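Local coordinates for protein putative sulfatase yidJ (Bacteroides fragilis, PDB 2QZU) that probably hydrolyses sulfate esters as a metal-dependent arylsulfatase of the alkaline phosphatase superfamily, at residues Met34-Tyr38 / Asn229-Tyr235. Coordinates in Å, arbitrary orientation, origin at the centre of the assembly. Residues are numbered along the deposited sequence.
Sequences MADQY and NPPHTGY
In the alkaline phosphatase-like fold of sulfatases, the active site lies at the C-terminal ends of the parallel strands; here the turn leaving strand 29-35 meets the loop after neighbouring strand 222-228. Ala-35 to Tyr-38 form a type II turn, with Gln-37 at positive phi (60/38). Against it, a cis peptide before Pro-231 makes 229-232 a type VI beta turn, closed by the hydrogen bond from His-232 N to Asn-229 O (2.9 Å). CA atoms pair Asp-36 with Asn-229 (5.1 Å) and Gln-37 with His-232 (5.0 Å).

Apolar packing centres on the Pro-231 ring: its CD lies 3.9 Å from Ala-35 CB, a small methyl leaving room for the ring, and 4.0 Å from Tyr-38 CD2. Pro-231 CD also sits 3.2 Å from Asp-36 O, a carbon-oxygen contact, as Pro-231 N offers no hydrogen.

Polar side chains gather round His-232: Asp-36 OD1 (chi1 t) and Gln-37 OE1 (chi1 t, chi2 t) make carbon-oxygen contacts with His-232 CD2 at 3.1 and 3.2 Å. Asp-36 OD2 salt-bridges Arg-80 and Lys-132, and its side chain touches Ser-76, the predicted formylglycine site, unmodified here. Gln-37 OE1 hydrogen-bonds Lys-326; NE2 donates a weak hydrogen bond to Tyr-235 OH, 3.0 Å, N-H...O angle 121°.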
HETATM    1  N   MSE A  34      15.413  12.854 -14.977  1.00  9.94           N
HETATM    2  CA  MSE A  34      14.682  11.650 -15.320  1.00  8.65           C
HETATM    3  C   MSE A  34      13.679  11.343 -14.228  1.00  8.07           C
HETATM    4  O   MSE A  34      13.891  11.658 -13.059  1.00  8.10           O
HETATM    5  CB  MSE A  34      15.633  10.464 -15.531  1.00 11.99           C
HETATM    6  CG  MSE A  34      16.433  10.042 -14.319  1.00  8.00           C
HETATM    7 SE   MSE A  34      17.566   8.513 -14.728  1.00 24.85          SE
HETATM    8  CE  MSE A  34      19.237   9.149 -13.985  1.00 16.81           C
ATOM      9  N   ALA A  35      12.561  10.762 -14.635  1.00  2.67           N
ATOM     10  CA  ALA A  35      11.502  10.389 -13.718  1.00  5.55           C
ATOM     11  C   ALA A  35      11.312   8.910 -13.988  1.00  5.32           C
ATOM     12  O   ALA A  35      11.140   8.500 -15.134  1.00  9.89           O
ATOM     13  CB  ALA A  35      10.228  11.164 -14.035  1.00  7.23           C
ATOM     14  N   ASP A  36      11.358   8.110 -12.933  1.00  7.46           N
ATOM     15  CA  ASP A  36      11.230   6.673 -13.074  1.00  6.59           C
ATOM     16  C   ASP A  36       9.843   6.201 -13.523  1.00  6.25           C
ATOM     17  O   ASP A  36       8.817   6.743 -13.109  1.00  5.77           O
ATOM     18  CB  ASP A  36      11.619   6.016 -11.740  1.00  6.91           C
ATOM     19  CG  ASP A  36      11.822   4.523 -11.853  1.00 10.15           C
ATOM     20  OD1 ASP A  36      10.820   3.794 -12.012  1.00 14.50           O
ATOM     21  OD2 ASP A  36      12.989   4.080 -11.789  1.00  9.80           O
ATOM     22  N   GLN A  37       9.827   5.198 -14.400  1.00  5.06           N
ATOM     23  CA  GLN A  37       8.583   4.595 -14.869  1.00  3.59           C
ATOM     24  C   GLN A  37       7.635   5.555 -15.588  1.00  5.96           C
ATOM     25  O   GLN A  37       6.413   5.451 -15.451  1.00  4.58           O
ATOM     26  CB  GLN A  37       7.884   3.953 -13.670  1.00  6.48           C
ATOM     27  CG  GLN A  37       6.846   2.903 -14.000  1.00  6.22           C
ATOM     28  CD  GLN A  37       6.745   1.868 -12.897  1.00 11.26           C
ATOM     29  OE1 GLN A  37       7.710   1.151 -12.620  1.00  6.28           O
ATOM     30  NE2 GLN A  37       5.585   1.786 -12.260  1.00  9.91           N
ATOM     31  N   TYR A  38       8.206   6.460 -16.379  1.00  4.16           N
ATOM     32  CA  TYR A  38       7.437   7.454 -17.129  1.00  4.49           C
ATOM     33  C   TYR A  38       7.252   7.004 -18.591  1.00  5.49           C
ATOM     34  O   TYR A  38       8.225   6.861 -19.332  1.00  5.74           O
ATOM     35  CB  TYR A  38       8.182   8.799 -17.077  1.00  6.61           C
ATOM     36  CG  TYR A  38       7.389  10.012 -17.535  1.00  2.86           C
ATOM     37  CD1 TYR A  38       6.826  10.067 -18.811  1.00  6.47           C
ATOM     38  CD2 TYR A  38       7.224  11.112 -16.694  1.00  9.90           C
ATOM     39  CE1 TYR A  38       6.113  11.193 -19.238  1.00  5.45           C
ATOM     40  CE2 TYR A  38       6.516  12.243 -17.112  1.00  9.17           C
ATOM     41  CZ  TYR A  38       5.964  12.273 -18.385  1.00  7.76           C
ATOM     42  OH  TYR A  38       5.262  13.382 -18.808  1.00  5.68           O
ATOM     43  N   ASN A 229      11.558   9.768  -8.455  1.00  5.09           N
ATOM     44  CA  ASN A 229      10.917   8.461  -8.356  1.00  6.60           C
ATOM     45  C   ASN A 229       9.539   8.420  -9.025  1.00  5.11           C
ATOM     46  O   ASN A 229       9.298   7.580  -9.893  1.00  5.67           O
ATOM     47  CB  ASN A 229      10.833   8.028  -6.888  1.00  8.87           C
ATOM     48  CG  ASN A 229      10.854   6.519  -6.730  1.00  9.42           C
ATOM     49  OD1 ASN A 229      10.180   5.802  -7.464  1.00 11.74           O
ATOM     50  ND2 ASN A 229      11.631   6.030  -5.769  1.00 15.04           N
ATOM     51  N   PRO A 230       8.607   9.308  -8.627  1.00  5.46           N
ATOM     52  CA  PRO A 230       7.300   9.253  -9.297  1.00  5.08           C
ATOM     53  C   PRO A 230       7.567   9.500 -10.786  1.00  4.58           C
ATOM     54  O   PRO A 230       8.534  10.174 -11.129  1.00  7.41           O
ATOM     55  CB  PRO A 230       6.535  10.415  -8.665  1.00  3.76           C
ATOM     56  CG  PRO A 230       7.163  10.550  -7.296  1.00  5.34           C
ATOM     57  CD  PRO A 230       8.634  10.353  -7.585  1.00  4.50           C
ATOM     58  N   PRO A 231       6.700   9.002 -11.685  1.00  6.84           N
ATOM     59  CA  PRO A 231       5.465   8.244 -11.478  1.00  8.40           C
ATOM     60  C   PRO A 231       5.591   6.751 -11.166  1.00  8.22           C
ATOM     61  O   PRO A 231       4.676   5.984 -11.456  1.00  8.20           O
ATOM     62  CB  PRO A 231       4.697   8.499 -12.768  1.00  6.23           C
ATOM     63  CG  PRO A 231       5.789   8.506 -13.784  1.00  5.14           C
ATOM     64  CD  PRO A 231       6.881   9.315 -13.117  1.00  3.02           C
ATOM     65  N   HIS A 232       6.715   6.339 -10.591  1.00  8.55           N
ATOM     66  CA  HIS A 232       6.900   4.940 -10.211  1.00  8.99           C
ATOM     67  C   HIS A 232       5.910   4.669  -9.077  1.00  8.62           C
ATOM     68  O   HIS A 232       5.476   5.601  -8.399  1.00 10.20           O
ATOM     69  CB  HIS A 232       8.342   4.705  -9.756  1.00  7.99           C
ATOM     70  CG  HIS A 232       8.619   3.307  -9.294  1.00 10.13           C
ATOM     71  ND1 HIS A 232       8.434   2.905  -7.988  1.00  8.45           N
ATOM     72  CD2 HIS A 232       9.100   2.229  -9.955  1.00 11.46           C
ATOM     73  CE1 HIS A 232       8.794   1.639  -7.866  1.00 19.38           C
ATOM     74  NE2 HIS A 232       9.201   1.205  -9.045  1.00 14.09           N
ATOM     75  N   THR A 233       5.567   3.402  -8.862  1.00  6.09           N
ATOM     76  CA  THR A 233       4.582   3.050  -7.851  1.00  7.96           C
ATOM     77  C   THR A 233       4.619   3.727  -6.526  1.00 14.37           C
ATOM     78  O   THR A 233       5.665   4.135  -6.007  1.00 12.66           O
ATOM     79  CB  THR A 233       4.492   1.553  -7.583  1.00 11.21           C
ATOM     80  OG1 THR A 233       5.806   1.004  -7.491  1.00  8.95           O
ATOM     81  CG2 THR A 233       3.674   0.876  -8.681  1.00 10.15           C
ATOM     82  N   GLY A 234       3.419   3.731  -5.966  1.00 14.66           N
ATOM     83  CA  GLY A 234       3.117   4.414  -4.748  1.00 11.88           C
ATOM     84  C   GLY A 234       2.430   5.482  -5.570  1.00  9.84           C
ATOM     85  O   GLY A 234       2.655   6.669  -5.376  1.00  9.52           O
ATOM     86  N   TYR A 235       1.637   5.032  -6.550  1.00  9.23           N
ATOM     87  CA  TYR A 235       0.927   5.942  -7.452  1.00  7.68           C
ATOM     88  C   TYR A 235       0.049   6.910  -6.680  1.00  6.46           C
ATOM     89  O   TYR A 235      -0.112   8.060  -7.082  1.00 11.42           O
ATOM     90  CB  TYR A 235       0.031   5.187  -8.451  1.00  7.27           C
ATOM     91  CG  TYR A 235       0.743   4.287  -9.445  1.00 10.03           C
ATOM     92  CD1 TYR A 235       1.846   4.739 -10.179  1.00  5.52           C
ATOM     93  CD2 TYR A 235       0.294   2.985  -9.668  1.00  8.87           C
ATOM     94  CE1 TYR A 235       2.480   3.907 -11.109  1.00  7.58           C
ATOM     95  CE2 TYR A 235       0.918   2.152 -10.590  1.00 13.08           C
ATOM     96  CZ  TYR A 235       2.009   2.614 -11.307  1.00 12.76           C
ATOM     97  OH  TYR A 235       2.623   1.770 -12.207  1.00 14.88           O
TER